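Local coordinates for protein glucanase (Clostridium thermocellum, PDB 5GXX) that probably hydrolyses beta-1,4-glucan chains of cellulose as a family 9 endoglucanase of the cellulosome, at residues M61-L72 with L88-L99; Y110-H119 with T183-Y191. The protein carries 1 engineered substitution. All blocks are in the same frame, centred on the assembly; numbering follows the deposited sequence.

Contact 1: M61-L72 with L88-L99; sequences MAYSAAMLGWAL and LERNLAFALDYL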
loop_
_atom_site.group_PDB
_atom_site.type_symbol
_atom_site.label_atom_id
_atom_site.label_comp_id
_atom_site.label_asym_id
_atom_site.label_seq_id
_atom_site.Cartn_x
_atom_site.Cartn_y
_atom_site.Cartn_z
ATOM N N MET A 61 4.891 29.268 29.730
ATOM C CA MET A 61 3.732 29.004 30.564
ATOM C C MET A 61 3.822 29.807 31.841
ATOM O O MET A 61 2.852 30.478 32.234
ATOM C CB MET A 61 3.581 27.521 30.906
ATOM C CG MET A 61 2.169 27.196 31.364
ATOM S SD MET A 61 1.977 25.685 32.325
ATOM C CE MET A 61 2.597 24.413 31.233
ATOM N N ALA A 62 5.004 29.766 32.463
ATOM C CA ALA A 62 5.214 30.485 33.704
ATOM C C ALA A 62 5.191 31.984 33.432
ATOM O O ALA A 62 4.622 32.733 34.216
ATOM C CB ALA A 62 6.520 30.043 34.353
ATOM N N TYR A 63 5.739 32.424 32.301
ATOM C CA TYR A 63 5.731 33.847 31.956
ATOM C C TYR A 63 4.289 34.315 31.912
ATOM O O TYR A 63 3.937 35.360 32.478
ATOM C CB TYR A 63 6.423 34.105 30.611
ATOM C CG TYR A 63 5.995 35.412 29.976
ATOM C CD1 TYR A 63 6.632 36.606 30.310
ATOM C CD2 TYR A 63 4.937 35.445 29.058
ATOM C CE1 TYR A 63 6.236 37.816 29.751
ATOM C CE2 TYR A 63 4.531 36.662 28.486
ATOM C CZ TYR A 63 5.181 37.832 28.854
ATOM O OH TYR A 63 4.820 39.047 28.314
ATOM N N SER A 64 3.468 33.523 31.226
ATOM C CA SER A 64 2.048 33.848 31.034
ATOM C C SER A 64 1.354 33.936 32.390
ATOM O O SER A 64 0.622 34.887 32.665
ATOM C CB SER A 64 1.320 32.866 30.108
ATOM O OG SER A 64 1.890 32.839 28.810
ATOM N N ALA A 65 1.564 32.938 33.239
ATOM C CA ALA A 65 1.015 32.984 34.596
ATOM C C ALA A 65 1.477 34.210 35.385
ATOM O O ALA A 65 0.661 34.868 36.037
ATOM C CB ALA A 65 1.386 31.704 35.346
ATOM N N ALA A 66 2.767 34.544 35.314
ATOM C CA ALA A 66 3.292 35.737 35.979
ATOM C C ALA A 66 2.577 37.005 35.508
ATOM O O ALA A 66 2.219 37.868 36.303
ATOM C CB ALA A 66 4.798 35.865 35.774
ATOM N N MET A 67 2.350 37.107 34.203
ATOM C CA MET A 67 1.672 38.285 33.661
ATOM C C MET A 67 0.198 38.324 34.048
ATOM O O MET A 67 -0.304 39.419 34.306
ATOM C CB MET A 67 1.787 38.277 32.145
ATOM C CG MET A 67 3.185 38.452 31.609
ATOM S SD MET A 67 3.986 39.939 32.190
ATOM C CE MET A 67 3.142 41.237 31.276
ATOM N N LEU A 68 -0.479 37.180 34.135
ATOM C CA LEU A 68 -1.839 37.149 34.688
ATOM C C LEU A 68 -1.846 37.601 36.148
ATOM O O LEU A 68 -2.752 38.335 36.563
ATOM C CB LEU A 68 -2.487 35.772 34.551
ATOM C CG LEU A 68 -2.757 35.284 33.123
ATOM C CD1 LEU A 68 -3.694 34.070 33.147
ATOM C CD2 LEU A 68 -3.335 36.356 32.189
ATOM N N GLY A 69 -0.824 37.174 36.898
ATOM C CA GLY A 69 -0.651 37.612 38.281
ATOM C C GLY A 69 -0.440 39.111 38.338
ATOM O O GLY A 69 -1.057 39.795 39.168
ATOM N N TRP A 70 0.391 39.630 37.432
ATOM C CA TRP A 70 0.700 41.058 37.423
ATOM C C TRP A 70 -0.580 41.834 37.122
ATOM O O TRP A 70 -0.812 42.876 37.743
ATOM C CB TRP A 70 1.841 41.375 36.447
ATOM C CG TRP A 70 2.447 42.750 36.579
ATOM C CD1 TRP A 70 2.182 43.669 37.547
ATOM C CD2 TRP A 70 3.441 43.346 35.725
ATOM N NE1 TRP A 70 2.926 44.809 37.341
ATOM C CE2 TRP A 70 3.710 44.634 36.229
ATOM C CE3 TRP A 70 4.099 42.927 34.554
ATOM C CZ2 TRP A 70 4.630 45.498 35.621
ATOM C CZ3 TRP A 70 5.014 43.775 33.962
ATOM C CH2 TRP A 70 5.255 45.058 34.478
ATOM N N ALA A 71 -1.406 41.327 36.203
ATOM C CA ALA A 71 -2.684 41.978 35.901
ATOM C C ALA A 71 -3.548 42.131 37.159
ATOM O O ALA A 71 -4.113 43.204 37.419
ATOM C CB ALA A 71 -3.418 41.215 34.819
ATOM N N LEU A 72 -3.634 41.058 37.940
ATOM C CA LEU A 72 -4.392 41.075 39.182
ATOM C C LEU A 72 -3.744 41.999 40.204
ATOM O O LEU A 72 -4.460 42.695 40.928
ATOM C CB LEU A 72 -4.538 39.656 39.744
ATOM C CG LEU A 72 -5.526 38.722 39.032
ATOM C CD1 LEU A 72 -5.345 37.264 39.464
ATOM C CD2 LEU A 72 -6.994 39.129 39.203
ATOM N N LEU A 88 -10.410 35.220 36.293
ATOM C CA LEU A 88 -8.973 35.411 36.149
ATOM C C LEU A 88 -8.195 34.708 37.266
ATOM O O LEU A 88 -7.186 34.052 37.001
ATOM C CB LEU A 88 -8.649 36.904 36.054
ATOM C CG LEU A 88 -7.175 37.261 35.856
ATOM C CD1 LEU A 88 -6.521 36.468 34.718
ATOM C CD2 LEU A 88 -7.006 38.758 35.618
ATOM N N GLU A 89 -8.676 34.824 38.503
ATOM C CA GLU A 89 -8.005 34.200 39.637
ATOM C C GLU A 89 -7.875 32.684 39.538
ATOM O O GLU A 89 -6.782 32.138 39.703
ATOM C CB GLU A 89 -8.695 34.576 40.948
ATOM C CG GLU A 89 -8.292 35.972 41.412
ATOM C CD GLU A 89 -9.102 36.466 42.584
ATOM O OE1 GLU A 89 -10.066 35.781 42.986
ATOM O OE2 GLU A 89 -8.776 37.560 43.084
ATOM N N ARG A 90 -8.979 31.999 39.269
ATOM C CA ARG A 90 -8.944 30.540 39.208
ATOM C C ARG A 90 -8.231 30.022 37.960
ATOM O O ARG A 90 -7.591 28.972 37.999
ATOM C CB ARG A 90 -10.331 29.912 39.383
ATOM C CG ARG A 90 -11.341 30.178 38.265
ATOM C CD ARG A 90 -12.724 29.770 38.771
ATOM N NE ARG A 90 -13.726 29.852 37.709
ATOM C CZ ARG A 90 -15.022 29.585 37.842
ATOM N NH1 ARG A 90 -15.520 29.226 39.022
ATOM N NH2 ARG A 90 -15.817 29.664 36.777
ATOM N N ASN A 91 -8.292 30.768 36.859
ATOM C CA ASN A 91 -7.468 30.397 35.713
ATOM C C ASN A 91 -5.976 30.496 36.024
ATOM O O ASN A 91 -5.207 29.624 35.625
ATOM C CB ASN A 91 -7.848 31.222 34.482
ATOM C CG ASN A 91 -8.945 30.548 33.698
ATOM O OD1 ASN A 91 -8.713 29.541 33.032
ATOM N ND2 ASN A 91 -10.167 31.043 33.835
ATOM N N LEU A 92 -5.586 31.539 36.745
ATOM C CA LEU A 92 -4.203 31.659 37.178
ATOM C C LEU A 92 -3.844 30.482 38.093
ATOM O O LEU A 92 -2.788 29.871 37.901
ATOM C CB LEU A 92 -3.956 33.010 37.864
ATOM C CG LEU A 92 -2.600 33.166 38.550
ATOM C CD1 LEU A 92 -1.429 32.946 37.589
ATOM C CD2 LEU A 92 -2.510 34.527 39.197
ATOM N N ALA A 93 -4.721 30.147 39.039
ATOM C CA ALA A 93 -4.382 29.122 40.035
ATOM C C ALA A 93 -4.104 27.790 39.366
ATOM O O ALA A 93 -3.263 27.021 39.817
ATOM C CB ALA A 93 -5.493 28.969 41.079
ATOM N N PHE A 94 -4.846 27.508 38.304
ATOM C CA PHE A 94 -4.701 26.259 37.570
ATOM C C PHE A 94 -3.270 26.109 37.051
ATOM O O PHE A 94 -2.674 25.033 37.138
ATOM C CB PHE A 94 -5.741 26.209 36.438
ATOM C CG PHE A 94 -5.813 24.887 35.746
ATOM C CD1 PHE A 94 -6.664 23.901 36.231
ATOM C CD2 PHE A 94 -5.056 24.631 34.612
ATOM C CE1 PHE A 94 -6.741 22.655 35.627
ATOM C CE2 PHE A 94 -5.136 23.384 34.003
ATOM C CZ PHE A 94 -5.975 22.401 34.502
ATOM N N ALA A 95 -2.710 27.184 36.504
ATOM C CA ALA A 95 -1.345 27.150 36.003
ATOM C C ALA A 95 -0.335 27.069 37.148
ATOM O O ALA A 95 0.614 26.295 37.081
ATOM C CB ALA A 95 -1.062 28.368 35.118
ATOM N N LEU A 96 -0.533 27.874 38.190
ATOM C CA LEU A 96 0.352 27.852 39.346
ATOM C C LEU A 96 0.381 26.465 39.992
ATOM O O LEU A 96 1.457 26.024 40.405
ATOM C CB LEU A 96 -0.021 28.920 40.382
ATOM C CG LEU A 96 0.147 30.345 39.832
ATOM C CD1 LEU A 96 -0.254 31.371 40.877
ATOM C CD2 LEU A 96 1.535 30.648 39.289
ATOM N N ASP A 97 -0.756 25.772 40.063
ATOM C CA ASP A 97 -0.780 24.428 40.645
ATOM C C ASP A 97 0.156 23.493 39.886
ATOM O O ASP A 97 0.857 22.679 40.484
ATOM C CB ASP A 97 -2.200 23.861 40.697
ATOM C CG ASP A 97 -3.039 24.519 41.775
ATOM O OD1 ASP A 97 -2.476 25.230 42.631
ATOM O OD2 ASP A 97 -4.273 24.336 41.774
ATOM N N TYR A 98 0.149 23.600 38.561
ATOM C CA TYR A 98 1.064 22.861 37.701
ATOM C C TYR A 98 2.524 23.199 37.992
ATOM O O TYR A 98 3.323 22.270 38.109
ATOM C CB TYR A 98 0.700 23.019 36.210
ATOM C CG TYR A 98 1.781 22.552 35.254
ATOM C CD1 TYR A 98 2.769 23.429 34.817
ATOM C CD2 TYR A 98 1.827 21.240 34.789
ATOM C CE1 TYR A 98 3.758 23.023 33.936
ATOM C CE2 TYR A 98 2.815 20.820 33.914
ATOM C CZ TYR A 98 3.781 21.711 33.500
ATOM O OH TYR A 98 4.782 21.326 32.634
ATOM N N LEU A 99 2.874 24.474 38.142
ATOM C CA LEU A 99 4.268 24.825 38.399
ATOM C C LEU A 99 4.750 24.210 39.714
ATOM O O LEU A 99 5.876 23.703 39.779
ATOM C CB LEU A 99 4.480 26.336 38.428
ATOM C CG LEU A 99 4.106 27.083 37.145
ATOM C CD1 LEU A 99 4.459 28.564 37.259
ATOM C CD2 LEU A 99 4.800 26.443 35.942
#

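Contact 2: Y110-H119 with T183-Y191; sequences YQIGDGAADH and TYTAANGFY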
loop_
_atom_site.group_PDB
_atom_site.type_symbol
_atom_site.label_atom_id
_atom_site.label_comp_id
_atom_site.label_asym_id
_atom_site.label_seq_id
_atom_site.Cartn_x
_atom_site.Cartn_y
_atom_site.Cartn_z
ATOM N N TYR A 110 10.415 20.544 33.425
ATOM C CA TYR A 110 10.299 21.824 32.710
ATOM C C TYR A 110 9.640 21.744 31.340
ATOM O O TYR A 110 9.472 22.768 30.676
ATOM C CB TYR A 110 11.664 22.523 32.617
ATOM C CG TYR A 110 12.662 21.949 31.625
ATOM C CD1 TYR A 110 13.542 20.926 31.994
ATOM C CD2 TYR A 110 12.763 22.462 30.328
ATOM C CE1 TYR A 110 14.474 20.423 31.082
ATOM C CE2 TYR A 110 13.680 21.959 29.408
ATOM C CZ TYR A 110 14.545 20.945 29.798
ATOM O OH TYR A 110 15.454 20.444 28.889
ATOM N N GLN A 111 9.282 20.539 30.908
ATOM C CA GLN A 111 8.583 20.363 29.651
ATOM C C GLN A 111 7.825 19.046 29.632
ATOM O O GLN A 111 8.306 18.037 30.146
ATOM C CB GLN A 111 9.576 20.430 28.488
ATOM C CG GLN A 111 8.939 20.420 27.111
ATOM C CD GLN A 111 9.895 20.820 26.018
ATOM O OE1 GLN A 111 10.642 21.789 26.142
ATOM N NE2 GLN A 111 9.845 20.092 24.914
ATOM N N ILE A 112 6.634 19.042 29.040
ATOM C CA ILE A 112 5.918 17.798 28.756
ATOM C C ILE A 112 5.627 17.771 27.265
ATOM O O ILE A 112 5.022 18.691 26.728
ATOM C CB ILE A 112 4.569 17.653 29.503
ATOM C CG1 ILE A 112 4.694 17.798 31.028
ATOM C CG2 ILE A 112 3.866 16.330 29.125
ATOM C CD1 ILE A 112 5.521 16.744 31.741
ATOM N N GLY A 113 6.077 16.726 26.581
ATOM C CA GLY A 113 5.926 16.652 25.139
ATOM C C GLY A 113 7.184 17.072 24.396
ATOM O O GLY A 113 7.960 17.923 24.852
ATOM N N ASP A 114 7.372 16.443 23.241
ATOM C CA ASP A 114 8.480 16.689 22.330
ATOM C C ASP A 114 7.949 17.604 21.243
ATOM O O ASP A 114 6.987 17.256 20.564
ATOM C CB ASP A 114 8.908 15.348 21.720
ATOM C CG ASP A 114 10.088 15.474 20.766
ATOM O OD1 ASP A 114 9.930 16.010 19.647
ATOM O OD2 ASP A 114 11.179 14.971 21.109
ATOM N N GLY A 115 8.567 18.773 21.106
ATOM C CA GLY A 115 8.123 19.795 20.157
ATOM C C GLY A 115 7.920 19.268 18.749
ATOM O O GLY A 115 6.853 19.438 18.148
ATOM N N ALA A 116 8.952 18.630 18.202
ATOM C CA ALA A 116 8.891 18.133 16.834
ATOM C C ALA A 116 7.846 17.042 16.623
ATOM O O ALA A 116 7.086 17.090 15.651
ATOM C CB ALA A 116 10.260 17.646 16.384
ATOM N N ALA A 117 7.816 16.079 17.538
ATOM C CA ALA A 117 6.804 15.026 17.514
ATOM C C ALA A 117 5.387 15.585 17.639
ATOM O O ALA A 117 4.499 15.208 16.874
ATOM C CB ALA A 117 7.073 13.994 18.617
ATOM N N ASP A 118 5.189 16.495 18.590
ATOM C CA ASP A 118 3.875 17.111 18.796
ATOM C C ASP A 118 3.388 17.857 17.541
ATOM O O ASP A 118 2.249 17.684 17.093
ATOM C CB ASP A 118 3.940 18.019 20.035
ATOM C CG ASP A 118 2.572 18.499 20.497
ATOM O OD1 ASP A 118 2.059 19.475 19.891
ATOM O OD2 ASP A 118 2.035 17.882 21.444
ATOM N N HIS A 119 4.249 18.693 16.975
ATOM C CA HIS A 119 3.869 19.574 15.878
ATOM C C HIS A 119 3.647 18.848 14.566
ATOM O O HIS A 119 2.917 19.333 13.702
ATOM C CB HIS A 119 4.919 20.679 15.734
ATOM C CG HIS A 119 4.916 21.625 16.890
ATOM N ND1 HIS A 119 5.708 22.750 16.931
ATOM C CD2 HIS A 119 4.203 21.619 18.041
ATOM C CE1 HIS A 119 5.491 23.395 18.065
ATOM N NE2 HIS A 119 4.574 22.735 18.749
ATOM N N THR A 183 21.156 23.098 31.310
ATOM C CA THR A 183 20.216 21.983 31.388
ATOM C C THR A 183 18.851 22.278 30.776
ATOM O O THR A 183 17.938 21.467 30.904
ATOM C CB THR A 183 20.023 21.471 32.827
ATOM O OG1 THR A 183 19.353 22.452 33.628
ATOM C CG2 THR A 183 21.379 21.152 33.432
ATOM N N TYR A 184 18.730 23.447 30.152
ATOM C CA TYR A 184 17.522 23.831 29.442
ATOM C C TYR A 184 17.750 23.608 27.948
ATOM O O TYR A 184 18.336 24.453 27.268
ATOM C CB TYR A 184 17.166 25.279 29.792
ATOM C CG TYR A 184 15.920 25.835 29.121
ATOM C CD1 TYR A 184 14.660 25.348 29.450
ATOM C CD2 TYR A 184 16.006 26.882 28.196
ATOM C CE1 TYR A 184 13.512 25.860 28.836
ATOM C CE2 TYR A 184 14.863 27.409 27.582
ATOM C CZ TYR A 184 13.620 26.888 27.909
ATOM O OH TYR A 184 12.487 27.394 27.313
ATOM N N THR A 185 17.337 22.436 27.469
ATOM C CA THR A 185 17.578 21.999 26.093
ATOM C C THR A 185 16.348 21.529 25.306
ATOM O O THR A 185 16.308 21.686 24.078
ATOM C CB THR A 185 18.662 20.878 26.019
ATOM O OG1 THR A 185 18.202 19.716 26.721
ATOM C CG2 THR A 185 20.010 21.368 26.579
ATOM N N ALA A 186 15.342 20.984 25.988
ATOM C CA ALA A 186 14.230 20.328 25.315
ATOM C C ALA A 186 13.406 21.314 24.492
ATOM O O ALA A 186 12.709 20.912 23.559
ATOM C CB ALA A 186 13.353 19.597 26.318
ATOM N N ALA A 187 13.491 22.600 24.842
ATOM C CA ALA A 187 12.725 23.644 24.150
ATOM C C ALA A 187 13.542 24.385 23.089
ATOM O O ALA A 187 13.071 25.373 22.523
ATOM C CB ALA A 187 12.143 24.631 25.152
ATOM N N ASN A 188 14.759 23.932 22.798
ATOM C CA ASN A 188 15.557 24.626 21.795
ATOM C C ASN A 188 14.929 24.627 20.410
ATOM O O ASN A 188 14.479 23.594 19.912
ATOM C CB ASN A 188 16.944 24.015 21.691
ATOM C CG ASN A 188 17.806 24.353 22.882
ATOM O OD1 ASN A 188 17.389 25.081 23.789
ATOM N ND2 ASN A 188 19.026 23.842 22.873
ATOM N N GLY A 189 14.906 25.816 19.815
ATOM C CA GLY A 189 14.266 26.043 18.533
ATOM C C GLY A 189 12.790 26.371 18.690
ATOM O O GLY A 189 12.183 26.780 17.707
ATOM N N PHE A 190 12.243 26.224 19.897
ATOM C CA PHE A 190 10.847 26.584 20.174
ATOM C C PHE A 190 10.814 27.771 21.138
ATOM O O PHE A 190 10.323 28.855 20.801
ATOM C CB PHE A 190 10.067 25.382 20.734
ATOM C CG PHE A 190 10.069 24.176 19.826
ATOM C CD1 PHE A 190 9.185 24.079 18.761
ATOM C CD2 PHE A 190 11.008 23.166 20.003
ATOM C CE1 PHE A 190 9.192 22.975 17.910
ATOM C CE2 PHE A 190 11.035 22.062 19.151
ATOM C CZ PHE A 190 10.124 21.957 18.100
ATOM N N TYR A 191 11.405 27.569 22.311
ATOM C CA TYR A 191 11.576 28.609 23.324
ATOM C C TYR A 191 13.018 28.609 23.870
ATOM O O TYR A 191 13.243 28.491 25.074
ATOM C CB TYR A 191 10.536 28.436 24.441
ATOM C CG TYR A 191 9.133 28.757 23.952
ATOM C CD1 TYR A 191 8.712 30.077 23.815
ATOM C CD2 TYR A 191 8.237 27.750 23.601
ATOM C CE1 TYR A 191 7.441 30.390 23.337
ATOM C CE2 TYR A 191 6.952 28.056 23.121
ATOM C CZ TYR A 191 6.564 29.376 23.010
ATOM O OH TYR A 191 5.305 29.700 22.554
HETATM O O HOH W 1 11.357 19.146 22.101
#

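Contact 1: M61-L72 with L88-L99
The ring of Tyr-98 meets the thioether end of Met-61 in a Met-aromatic contact: SD lies 4.2 Å from the ring centroid, 45° off the normal, an oblique approach. The terminal methyl does the closest touching, Met-61 CE to Tyr-98 CE1 at 3.3 Å. Met-61 starts with CG anti to the backbone N (chi1 -161°) and bends only at chi3, which swings CE against the CE1 side of the ring; the hydroxyl beyond is bonded to Asn-58. Leu-92 is a knob in the hole formed by Ala-65, Leu-68, Gly-69 and Leu-72. Its two methyls split the work: CD2 sits 3.7 Å from Gly-69 CA, while CD1 lies against Ala-65 CB at 3.8 Å. Leu-72 and Leu-88 close the other end tip to tip, CD2 to CD2 at 3.6 Å, and Leu-72 CD1 rests on CG of Glu-89, whose carboxylate is salt-bridged to Arg-85. The axes of 61-72 and 88-99 come within 9.6 Å at 144° between their N-to-C directions, as neighbouring helices of the family 9 (alpha/alpha)6 barrel. Helix 142-158 touches Ala-62 and Leu-99, helix 412-429 covers Ser-64, Met-67 and Leu-68, and helix 301-318 packs on Tyr-63, Met-67 and Trp-70.

Contact 2: Y110-H119 with T183-Y191
A type I beta turn, Thr-185 to Asn-188, sits in the loop between helices 162-178 and 198-212 of the catalytic module and docks on the end of strand 108-112, while the same loop reaches the start of helix 115-120 through Phe-190. Tyr-110 OH takes two backbone N-H groups at the head of this turn, from Thr-185 N at 3.1 Å and from Ala-186 N at 3.0 Å. Both bonds are fairly straight, and Ala-186 N arrives at the ring edge, in plane. A chi1 of 74° turns the Tyr-110 ring toward the loop, bringing OH to those N-H groups and CE2 to Tyr-184 CD1 at 3.5 Å. The two rings are oblique, their planes at 51°. The Tyr-184 hydroxyl donates to Tyr-191 O, tying the residue before the turn to one after it.

Gln-111 reaches the turn with an extended chain. Its NE2 makes a nearly straight bond to Gly-113 O, lying in both the carbonyl and the amide plane, which fixes the rotation of the amide. The same nitrogen gives a longer, more bent bond to Ala-186 O at 3.3 Å, coming from above the carbonyl plane. A water donates to Ala-186 O and accepts from Gly-115 N, bridging the turn to the helix start, where Asp-114 is the N-cap.

Phe-190 CE1 lies 3.6 Å from His-119 ND1, the two rings oblique with planes at 87°. His-119 NE2 is bonded to Asp-53. A Tris molecule, probably from the crystallisation liquor, lies about 3 Å from the His-119 side chain (nearest atoms), and its O3 hydroxyl donates to Phe-190 O, consistent with this end bordering a pocket. Gly-115 CA makes a CH-pi contact over one face of Phe-190, 4.0 Å from the ring centroid.

Contact 1 closes before contact 2 opens along the chain, and their centres are 21 Å apart. Helix 85-101, half of contact 1, is followed directly by strand 108-112, which enters contact 2. The two also touch in space, where Tyr-98 OH packs 3.9 Å from Ile-112 CG1. Helix 58-75 provides a second tie, since Leu-59 and Pro-60 near its start meet Tyr-184 and Tyr-191. Both contacts belong to the family 9 catalytic module: contact 1 is buried helix packing, whereas contact 2 joins a loop to the middle strand of the small antiparallel sheet and the start of helix 115-120. Loop 183-191 returns from later in the chain to meet that strand, beside what is probably a pocket.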